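Local structure of T-lymphoma invasion and metastasis-inducing protein 1 (Homo sapiens, 4K2P) at residues V16-V21 / T32-K37; T47-E52 / K66-V71; N73-A78 / D191-R196. The protein probably binds phosphoinositides and partner proteins such as Par-3 through its PH-CC-Ex domain, in signalling linked to cell junctions and invasion. The protein carries 5 engineered substitutions. One frame throughout, in Å; residues are numbered along the deposited sequence.

Interaction 1. Residues V16-V21 / T32-K37; sequences VKNFLV and TRRKWK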
loop_
_atom_site.group_PDB
_atom_site.type_symbol
_atom_site.label_atom_id
_atom_site.label_comp_id
_atom_site.label_asym_id
_atom_site.label_seq_id
_atom_site.Cartn_x
_atom_site.Cartn_y
_atom_site.Cartn_z
ATOM N N VAL A 16 -9.784 7.024 13.974
ATOM C CA VAL A 16 -9.144 5.830 13.419
ATOM C C VAL A 16 -10.112 4.659 13.437
ATOM O O VAL A 16 -10.922 4.519 14.355
ATOM C CB VAL A 16 -7.876 5.442 14.200
ATOM C CG1 VAL A 16 -7.167 4.267 13.527
ATOM C CG2 VAL A 16 -6.926 6.643 14.311
ATOM N N LYS A 17 -10.018 3.822 12.409
ATOM C CA LYS A 17 -10.916 2.699 12.227
ATOM C C LYS A 17 -10.173 1.591 11.484
ATOM O O LYS A 17 -9.632 1.847 10.420
ATOM C CB LYS A 17 -12.130 3.176 11.437
ATOM C CG LYS A 17 -13.234 2.201 11.226
ATOM C CD LYS A 17 -14.374 2.945 10.573
ATOM C CE LYS A 17 -15.551 2.063 10.312
ATOM N NZ LYS A 17 -16.812 2.845 10.386
ATOM N N ASN A 18 -10.125 0.377 12.022
ATOM C CA ASN A 18 -9.576 -0.744 11.250
ATOM C C ASN A 18 -10.437 -1.021 10.022
ATOM O O ASN A 18 -11.657 -0.971 10.097
ATOM C CB ASN A 18 -9.460 -1.997 12.107
ATOM C CG ASN A 18 -8.485 -1.826 13.252
ATOM O OD1 ASN A 18 -7.560 -1.027 13.176
ATOM N ND2 ASN A 18 -8.671 -2.603 14.304
ATOM N N PHE A 19 -9.793 -1.311 8.898
ATOM C CA PHE A 19 -10.477 -1.377 7.613
ATOM C C PHE A 19 -10.370 -2.762 6.953
ATOM O O PHE A 19 -11.386 -3.386 6.643
ATOM C CB PHE A 19 -9.919 -0.294 6.690
ATOM C CG PHE A 19 -10.649 -0.175 5.388
ATOM C CD1 PHE A 19 -12.033 -0.128 5.357
ATOM C CD2 PHE A 19 -9.954 -0.080 4.196
ATOM C CE1 PHE A 19 -12.709 -0.017 4.161
ATOM C CE2 PHE A 19 -10.623 0.036 3.000
ATOM C CZ PHE A 19 -12.003 0.068 2.979
ATOM N N LEU A 20 -9.143 -3.222 6.727
ATOM C CA LEU A 20 -8.883 -4.575 6.230
ATOM C C LEU A 20 -7.935 -5.264 7.206
ATOM O O LEU A 20 -7.137 -4.602 7.866
ATOM C CB LEU A 20 -8.286 -4.547 4.826
ATOM C CG LEU A 20 -9.142 -3.840 3.779
ATOM C CD1 LEU A 20 -8.381 -3.613 2.494
ATOM C CD2 LEU A 20 -10.415 -4.646 3.511
ATOM N N VAL A 21 -8.033 -6.588 7.290
ATOM C CA VAL A 21 -7.268 -7.379 8.247
ATOM C C VAL A 21 -6.698 -8.624 7.576
ATOM O O VAL A 21 -7.421 -9.356 6.888
ATOM C CB VAL A 21 -8.127 -7.823 9.449
ATOM C CG1 VAL A 21 -7.313 -8.696 10.391
ATOM C CG2 VAL A 21 -8.644 -6.621 10.208
ATOM N N THR A 32 -14.584 -5.860 11.174
ATOM C CA THR A 32 -15.941 -5.798 11.706
ATOM C C THR A 32 -16.525 -4.393 11.552
ATOM O O THR A 32 -15.791 -3.402 11.585
ATOM C CB THR A 32 -15.964 -6.202 13.196
ATOM O OG1 THR A 32 -15.400 -7.509 13.346
ATOM C CG2 THR A 32 -17.380 -6.206 13.749
ATOM N N ARG A 33 -17.840 -4.315 11.359
ATOM C CA ARG A 33 -18.549 -3.041 11.412
ATOM C C ARG A 33 -18.360 -2.455 12.801
ATOM O O ARG A 33 -18.617 -3.130 13.797
ATOM C CB ARG A 33 -20.035 -3.216 11.090
ATOM N N ARG A 34 -17.919 -1.203 12.871
ATOM C CA ARG A 34 -17.460 -0.624 14.132
ATOM C C ARG A 34 -17.417 0.895 14.100
ATOM O O ARG A 34 -17.500 1.515 13.040
ATOM C CB ARG A 34 -16.069 -1.136 14.481
ATOM C CG ARG A 34 -14.972 -0.514 13.627
ATOM C CD ARG A 34 -13.633 -1.120 13.947
ATOM N NE ARG A 34 -13.620 -2.557 13.700
ATOM C CZ ARG A 34 -12.657 -3.368 14.115
ATOM N NH1 ARG A 34 -11.632 -2.881 14.805
ATOM N NH2 ARG A 34 -12.718 -4.665 13.845
ATOM N N LYS A 35 -17.245 1.490 15.274
ATOM C CA LYS A 35 -17.201 2.934 15.377
ATOM C C LYS A 35 -15.766 3.408 15.212
ATOM O O LYS A 35 -14.813 2.640 15.368
ATOM C CB LYS A 35 -17.734 3.413 16.734
ATOM C CG LYS A 35 -19.191 3.080 17.028
ATOM C CD LYS A 35 -19.672 3.844 18.256
ATOM C CE LYS A 35 -21.181 3.746 18.445
ATOM N NZ LYS A 35 -21.643 2.388 18.849
ATOM N N TRP A 36 -15.635 4.679 14.857
ATOM C CA TRP A 36 -14.364 5.370 14.865
ATOM C C TRP A 36 -13.933 5.554 16.316
ATOM O O TRP A 36 -14.783 5.641 17.203
ATOM C CB TRP A 36 -14.487 6.722 14.169
ATOM C CG TRP A 36 -14.785 6.643 12.702
ATOM C CD1 TRP A 36 -16.012 6.509 12.116
ATOM C CD2 TRP A 36 -13.841 6.752 11.631
ATOM N NE1 TRP A 36 -15.885 6.496 10.747
ATOM C CE2 TRP A 36 -14.561 6.651 10.425
ATOM C CE3 TRP A 36 -12.452 6.917 11.576
ATOM C CZ2 TRP A 36 -13.944 6.705 9.180
ATOM C CZ3 TRP A 36 -11.841 6.971 10.343
ATOM C CH2 TRP A 36 -12.584 6.865 9.161
ATOM N N LYS A 37 -12.623 5.581 16.555
ATOM C CA LYS A 37 -12.065 5.891 17.877
ATOM C C LYS A 37 -10.982 6.950 17.703
ATOM O O LYS A 37 -10.251 6.923 16.722
ATOM C CB LYS A 37 -11.474 4.643 18.540
ATOM C CG LYS A 37 -12.501 3.708 19.167
ATOM C CD LYS A 37 -11.837 2.509 19.851
ATOM C CE LYS A 37 -11.064 2.900 21.113
ATOM N NZ LYS A 37 -11.969 3.192 22.264
HETATM O O HOH W 1 -14.172 -1.448 9.408
#
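Lys-17 lays its aliphatic chain over the indole of Trp-36, crossing it at about a right angle, a compact example of how a basic side chain can use its carbons and its charge at once. Its CD stands 3.8 Å from the centroid of the five-membered ring of Trp-36 and 15° off the ring normal, a CH-pi contact over the face, while Lys-17 CB lies 3.8 Å from Trp-36 CE3. CB of Lys-17 points toward residues 32-37; CG is anti to the backbone N (chi1 -175°), and at the tip NZ donates to Arg-34 O at 3.0 Å, nearly along the C=O axis. On the side of this chain away from the indole runs the chain of Arg-34, sliding past in the opposite direction, with the two CG atoms of Lys-17 and Arg-34 4.0 Å apart.

The Arg-34 chain bends at chi3, and its guanidinium has Asn-18 CB over one face; the amide and guanidinium planes are 58° apart. ND2 of Asn-18 and NH1 of Arg-34 come close, but as two donors they form no hydrogen bond. NE of Arg-34 instead donates to Thr-32 O at 3.1 Å, close to the guanidinium plane, which helps fix the group's rotation. A water donates to Asn-18 O and, weakly, to Thr-32 O.

At the other end, Val-16 and Lys-37 form a hydrogen-bonded antiparallel pair: Val-16 N to Lys-37 O is 2.8 Å and Lys-37 N to Val-16 O is 3.0 Å. Leu-100 also touches Trp-36, placing the indole beside strand 98-102. The whole is the junction where a loop enters strand 37-44 beside strand 10-23, whose classic beta bulge has Phe-19 and Leu-20 facing Ala-98, within the antiparallel sheet of a PH domain.

Interaction 2. Residues T47-E52 / K66-V71; sequences TLFFYE and KHAVWV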
loop_
_atom_site.group_PDB
_atom_site.type_symbol
_atom_site.label_atom_id
_atom_site.label_comp_id
_atom_site.label_asym_id
_atom_site.label_seq_id
_atom_site.Cartn_x
_atom_site.Cartn_y
_atom_site.Cartn_z
ATOM N N THR A 47 7.010 3.674 12.405
ATOM C CA THR A 47 5.953 3.151 13.257
ATOM C C THR A 47 4.983 4.256 13.654
ATOM O O THR A 47 5.389 5.353 14.030
ATOM C CB THR A 47 6.540 2.498 14.526
ATOM O OG1 THR A 47 7.477 1.490 14.147
ATOM C CG2 THR A 47 5.450 1.869 15.383
ATOM N N LEU A 48 3.694 3.975 13.518
ATOM C CA LEU A 48 2.655 4.825 14.057
ATOM C C LEU A 48 2.297 4.345 15.453
ATOM O O LEU A 48 1.881 3.210 15.628
ATOM C CB LEU A 48 1.402 4.814 13.168
ATOM C CG LEU A 48 1.485 5.522 11.822
ATOM C CD1 LEU A 48 0.222 5.234 11.020
ATOM C CD2 LEU A 48 1.674 7.003 11.993
ATOM N N PHE A 49 2.478 5.214 16.439
ATOM C CA PHE A 49 2.112 4.936 17.820
ATOM C C PHE A 49 0.794 5.617 18.150
ATOM O O PHE A 49 0.592 6.790 17.842
ATOM C CB PHE A 49 3.212 5.412 18.766
ATOM C CG PHE A 49 4.513 4.696 18.582
ATOM C CD1 PHE A 49 4.759 3.506 19.237
ATOM C CD2 PHE A 49 5.483 5.205 17.738
ATOM C CE1 PHE A 49 5.957 2.833 19.067
ATOM C CE2 PHE A 49 6.691 4.538 17.561
ATOM C CZ PHE A 49 6.923 3.350 18.224
ATOM N N PHE A 50 -0.091 4.874 18.799
ATOM C CA PHE A 50 -1.430 5.350 19.117
ATOM C C PHE A 50 -1.566 5.507 20.616
ATOM O O PHE A 50 -1.373 4.549 21.357
ATOM C CB PHE A 50 -2.481 4.376 18.580
ATOM C CG PHE A 50 -2.470 4.236 17.086
ATOM C CD1 PHE A 50 -1.439 3.587 16.446
ATOM C CD2 PHE A 50 -3.503 4.740 16.326
ATOM C CE1 PHE A 50 -1.432 3.461 15.071
ATOM C CE2 PHE A 50 -3.499 4.614 14.950
ATOM C CZ PHE A 50 -2.465 3.972 14.325
ATOM N N TYR A 51 -1.889 6.724 21.051
ATOM C CA TYR A 51 -2.003 7.072 22.467
ATOM C C TYR A 51 -3.439 7.483 22.792
ATOM O O TYR A 51 -4.091 8.141 21.980
ATOM C CB TYR A 51 -1.074 8.233 22.830
ATOM C CG TYR A 51 0.414 8.022 22.608
ATOM C CD1 TYR A 51 0.994 8.251 21.364
ATOM C CD2 TYR A 51 1.249 7.657 23.659
ATOM C CE1 TYR A 51 2.358 8.082 21.168
ATOM C CE2 TYR A 51 2.606 7.492 23.470
ATOM C CZ TYR A 51 3.155 7.710 22.228
ATOM O OH TYR A 51 4.507 7.542 22.044
ATOM N N GLU A 52 -3.938 7.087 23.959
ATOM C CA GLU A 52 -5.211 7.601 24.462
ATOM C C GLU A 52 -4.991 8.706 25.478
ATOM O O GLU A 52 -4.066 8.645 26.291
ATOM C CB GLU A 52 -6.042 6.487 25.098
ATOM C CG GLU A 52 -6.602 5.482 24.098
ATOM C CD GLU A 52 -7.483 4.427 24.751
ATOM O OE1 GLU A 52 -7.644 4.453 25.994
ATOM O OE2 GLU A 52 -8.018 3.570 24.017
ATOM N N LYS A 66 -0.981 2.738 23.476
ATOM C CA LYS A 66 -1.870 1.584 23.560
ATOM C C LYS A 66 -1.439 0.501 22.590
ATOM O O LYS A 66 -1.417 -0.677 22.934
ATOM C CB LYS A 66 -3.316 1.997 23.288
ATOM C CG LYS A 66 -3.935 2.851 24.388
ATOM C CD LYS A 66 -4.051 2.068 25.691
ATOM C CE LYS A 66 -4.695 2.885 26.804
ATOM N NZ LYS A 66 -3.866 4.053 27.214
ATOM N N HIS A 67 -1.118 0.900 21.367
ATOM C CA HIS A 67 -0.589 -0.034 20.383
ATOM C C HIS A 67 0.196 0.699 19.299
ATOM O O HIS A 67 0.276 1.925 19.296
ATOM C CB HIS A 67 -1.714 -0.875 19.784
ATOM C CG HIS A 67 -2.903 -0.076 19.364
ATOM N ND1 HIS A 67 -3.920 0.246 20.238
ATOM C CD2 HIS A 67 -3.243 0.463 18.171
ATOM C CE1 HIS A 67 -4.836 0.951 19.600
ATOM N NE2 HIS A 67 -4.449 1.100 18.345
ATOM N N ALA A 68 0.780 -0.069 18.389
ATOM C CA ALA A 68 1.631 0.477 17.342
ATOM C C ALA A 68 1.416 -0.271 16.032
ATOM O O ALA A 68 1.188 -1.478 16.030
ATOM C CB ALA A 68 3.089 0.403 17.765
ATOM N N VAL A 69 1.478 0.459 14.926
ATOM C CA VAL A 69 1.336 -0.114 13.599
ATOM C C VAL A 69 2.611 0.153 12.823
ATOM O O VAL A 69 3.011 1.296 12.640
ATOM C CB VAL A 69 0.127 0.475 12.838
ATOM C CG1 VAL A 69 0.010 -0.148 11.454
ATOM C CG2 VAL A 69 -1.163 0.258 13.629
ATOM N N TRP A 70 3.240 -0.921 12.375
ATOM C CA TRP A 70 4.446 -0.855 11.562
ATOM C C TRP A 70 4.083 -0.504 10.127
ATOM O O TRP A 70 3.294 -1.207 9.510
ATOM C CB TRP A 70 5.168 -2.197 11.628
ATOM C CG TRP A 70 6.492 -2.255 10.937
ATOM C CD1 TRP A 70 7.546 -1.397 11.085
ATOM C CD2 TRP A 70 6.910 -3.247 9.995
ATOM N NE1 TRP A 70 8.591 -1.796 10.287
ATOM C CE2 TRP A 70 8.226 -2.929 9.609
ATOM C CE3 TRP A 70 6.294 -4.375 9.438
ATOM C CZ2 TRP A 70 8.937 -3.693 8.689
ATOM C CZ3 TRP A 70 7.000 -5.131 8.525
ATOM C CH2 TRP A 70 8.309 -4.790 8.161
ATOM N N VAL A 71 4.658 0.567 9.589
ATOM C CA VAL A 71 4.203 1.098 8.306
ATOM C C VAL A 71 5.288 1.132 7.237
ATOM O O VAL A 71 5.124 1.814 6.227
ATOM C CB VAL A 71 3.632 2.533 8.461
ATOM C CG1 VAL A 71 2.498 2.536 9.473
ATOM C CG2 VAL A 71 4.704 3.517 8.867
HETATM O O HOH W 2 -1.838 5.910 25.621
#
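An antiparallel pairing of strands 47-51 and 67-70 in the PH-domain sheet makes this contact, and it illustrates how one strand pair serves two faces. Leu-48 and Val-69 exchange two backbone hydrogen bonds; Phe-50 N donates to His-67 O at 3.0 Å, and Lys-66 N to Phe-50 O.

On the face bearing Leu-48, Phe-50, His-67 and Val-69, Phe-50 CE1 meets Val-69 CG2 at 3.5 Å. His-67 CG sits between its backbone N and carbonyl carbon (chi1 47°), and the imidazole beyond it has Phe-50 CB over its face, 4.1 Å from the centroid, a CH-pi contact; the two rings are near parallel, at 19°, but barely overlap. Leu-48 CD1 packs on Val-71 CG1. The opposite face gathers Thr-47, Phe-49 and Ala-68, where Thr-47 CG2 touches Ala-68 CB at 3.7 Å.

Glu-52 and Lys-66 cross at about a right angle. Their salt bridge is long, OE1 of Glu-52 to NZ of Lys-66 4.0 Å, and a water joins that NZ to Glu-52 N.

Strand 37-44 pairs along the other edge of 47-51, while Phe-101 of strand 98-102 touches Leu-48 and Phe-50, and Leu-91 of strand 88-92 meets Leu-48 and Val-71.

Interaction 3. Residues N73-A78 / D191-R196; sequences NSIVQA and DLFRFR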
loop_
_atom_site.group_PDB
_atom_site.type_symbol
_atom_site.label_atom_id
_atom_site.label_comp_id
_atom_site.label_asym_id
_atom_site.label_seq_id
_atom_site.Cartn_x
_atom_site.Cartn_y
_atom_site.Cartn_z
ATOM N N ASN A 73 7.032 0.236 3.985
ATOM C CA ASN A 73 6.537 -0.254 2.696
ATOM C C ASN A 73 5.012 -0.195 2.588
ATOM O O ASN A 73 4.384 -1.048 1.968
ATOM C CB ASN A 73 7.041 -1.680 2.434
ATOM C CG ASN A 73 8.546 -1.737 2.240
ATOM O OD1 ASN A 73 9.120 -0.935 1.504
ATOM N ND2 ASN A 73 9.191 -2.684 2.899
ATOM N N SER A 74 4.430 0.844 3.179
ATOM C CA SER A 74 2.997 1.090 3.109
ATOM C C SER A 74 2.620 1.994 1.935
ATOM O O SER A 74 3.477 2.598 1.292
ATOM C CB SER A 74 2.506 1.728 4.406
ATOM O OG SER A 74 2.590 0.817 5.480
ATOM N N ILE A 75 1.326 2.066 1.657
ATOM C CA ILE A 75 0.775 3.070 0.766
ATOM C C ILE A 75 -0.305 3.819 1.535
ATOM O O ILE A 75 -1.062 3.229 2.287
ATOM C CB ILE A 75 0.172 2.452 -0.519
ATOM C CG1 ILE A 75 1.267 1.831 -1.390
ATOM C CG2 ILE A 75 -0.576 3.510 -1.330
ATOM C CD1 ILE A 75 0.735 0.958 -2.541
ATOM N N VAL A 76 -0.390 5.122 1.317
ATOM C CA VAL A 76 -1.435 5.929 1.906
ATOM C C VAL A 76 -2.144 6.603 0.741
ATOM O O VAL A 76 -1.496 7.091 -0.184
ATOM C CB VAL A 76 -0.902 6.976 2.907
ATOM C CG1 VAL A 76 -2.054 7.595 3.681
ATOM C CG2 VAL A 76 0.092 6.347 3.873
ATOM N N GLN A 77 -3.473 6.604 0.792
ATOM C CA GLN A 77 -4.320 7.196 -0.244
ATOM C C GLN A 77 -5.434 8.016 0.390
ATOM O O GLN A 77 -6.084 7.561 1.318
ATOM C CB GLN A 77 -4.954 6.116 -1.128
ATOM C CG GLN A 77 -3.982 5.309 -1.966
ATOM C CD GLN A 77 -3.508 6.067 -3.182
ATOM O OE1 GLN A 77 -4.190 6.113 -4.208
ATOM N NE2 GLN A 77 -2.328 6.654 -3.083
ATOM N N ALA A 78 -5.669 9.214 -0.123
ATOM C CA ALA A 78 -6.887 9.944 0.189
ATOM C C ALA A 78 -8.091 9.117 -0.225
ATOM O O ALA A 78 -8.024 8.357 -1.188
ATOM C CB ALA A 78 -6.907 11.283 -0.519
ATOM N N ASP A 191 4.378 -2.231 -6.745
ATOM C CA ASP A 191 5.636 -1.722 -6.195
ATOM C C ASP A 191 6.034 -0.417 -6.875
ATOM O O ASP A 191 6.503 0.515 -6.231
ATOM C CB ASP A 191 6.752 -2.756 -6.340
ATOM C CG ASP A 191 6.637 -3.889 -5.332
ATOM O OD1 ASP A 191 6.072 -3.681 -4.241
ATOM O OD2 ASP A 191 7.110 -4.999 -5.630
ATOM N N LEU A 192 5.809 -0.352 -8.179
ATOM C CA LEU A 192 6.124 0.826 -8.974
ATOM C C LEU A 192 5.272 2.023 -8.551
ATOM O O LEU A 192 5.762 3.145 -8.454
ATOM C CB LEU A 192 5.911 0.518 -10.455
ATOM C CG LEU A 192 6.154 1.649 -11.452
ATOM C CD1 LEU A 192 7.539 2.224 -11.297
ATOM C CD2 LEU A 192 5.936 1.143 -12.864
ATOM N N PHE A 193 3.991 1.774 -8.323
ATOM C CA PHE A 193 3.056 2.806 -7.877
ATOM C C PHE A 193 3.501 3.316 -6.512
ATOM O O PHE A 193 3.496 4.517 -6.245
ATOM C CB PHE A 193 1.634 2.233 -7.830
ATOM C CG PHE A 193 0.585 3.188 -7.322
ATOM C CD1 PHE A 193 0.275 3.246 -5.975
ATOM C CD2 PHE A 193 -0.124 3.983 -8.199
ATOM C CE1 PHE A 193 -0.696 4.106 -5.509
ATOM C CE2 PHE A 193 -1.100 4.843 -7.744
ATOM C CZ PHE A 193 -1.390 4.905 -6.395
ATOM N N ARG A 194 3.915 2.384 -5.664
ATOM C CA ARG A 194 4.333 2.692 -4.310
ATOM C C ARG A 194 5.588 3.565 -4.307
ATOM O O ARG A 194 5.653 4.562 -3.587
ATOM C CB ARG A 194 4.572 1.402 -3.531
ATOM C CG ARG A 194 4.961 1.624 -2.085
ATOM C CD ARG A 194 4.699 0.395 -1.236
ATOM N NE ARG A 194 5.451 -0.776 -1.688
ATOM C CZ ARG A 194 6.735 -0.997 -1.425
ATOM N NH1 ARG A 194 7.440 -0.111 -0.739
ATOM N NH2 ARG A 194 7.329 -2.096 -1.873
ATOM N N PHE A 195 6.579 3.202 -5.114
ATOM C CA PHE A 195 7.807 3.981 -5.169
ATOM C C PHE A 195 7.526 5.342 -5.772
ATOM O O PHE A 195 8.148 6.327 -5.392
ATOM C CB PHE A 195 8.902 3.250 -5.951
ATOM C CG PHE A 195 9.567 2.155 -5.169
ATOM C CD1 PHE A 195 10.363 2.459 -4.083
ATOM C CD2 PHE A 195 9.401 0.829 -5.513
ATOM C CE1 PHE A 195 10.981 1.460 -3.352
ATOM C CE2 PHE A 195 10.019 -0.176 -4.780
ATOM C CZ PHE A 195 10.806 0.145 -3.700
ATOM N N ARG A 196 6.574 5.407 -6.696
ATOM C CA ARG A 196 6.199 6.685 -7.284
ATOM C C ARG A 196 5.476 7.564 -6.268
ATOM O O ARG A 196 5.527 8.791 -6.346
ATOM C CB ARG A 196 5.333 6.473 -8.519
ATOM C CG ARG A 196 6.137 6.130 -9.751
ATOM C CD ARG A 196 5.253 5.855 -10.947
ATOM N NE ARG A 196 6.061 5.605 -12.136
ATOM C CZ ARG A 196 5.670 4.891 -13.185
ATOM N NH1 ARG A 196 4.472 4.320 -13.202
ATOM N NH2 ARG A 196 6.488 4.741 -14.217
#
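Arg-194 starts against Ile-75: its CB lies 4.0 Å from Ile-75 CD1, and its CG 3.8 Å from Ile-75 CG1. One carbon further, CD of Arg-194 passes the backbone, 3.5 Å from Asn-73 O, with Ser-74 O also close. A bend at chi3 (60°) turns NE off the extended line of the chain, and the guanidinium comes to rest with Asn-73 CB over one face. At the tip the two nitrogens part company. NH1 gives a weak bond to Asn-73 OD1, 2.9 Å long but strongly bent at 122°, and also pairs with Tyr-198 OH; NH2 forms a salt bridge with Asp-191 OD1 of its own helix at 3.1 Å, meeting it from above the carboxylate plane. An alanine here would probably leave Asp-191 OD1 without its charged mate, deprive Asn-73 OD1 of its weak donor and open a gap beside Ile-75 CG1.

Next to it, Phe-193 turns its ring edge to Ile-75 CD1 and meets Gln-77 tip to tip, CZ of Phe-193 lying 3.8 Å from Gln-77 OE1. The Gln-77 amide, steeply turned against the ring, is steadied by NE2 donating to Val-76 O.

The principle is that of a buried interdomain interface: a helix of the CC-Ex region crosses a PH-domain strand at 74°, with apolar contacts beside a buried arginine whose charge is met within its own helix.

Along the chain the three contacts follow in series, and together they trace a path from the surface of the PH domain to its join with the helical region. Interactions 1 and 2 have centres about 15 Å apart and touch through Val-16 CG1 and Phe-50 CE2, 3.9 Å apart, so the two pairings share one packed face of the sheet. Interaction 3 lies about 21 Å and 20 Å, centre to centre, from interactions 1 and 2. Strand 75-78 follows strand 67-70 directly, yet the turns of helix 168-203 that it meets, 191-196, come more than a hundred residues later. Two contacts thus build the PH sheet, and the third fixes the CC-Ex helix against it.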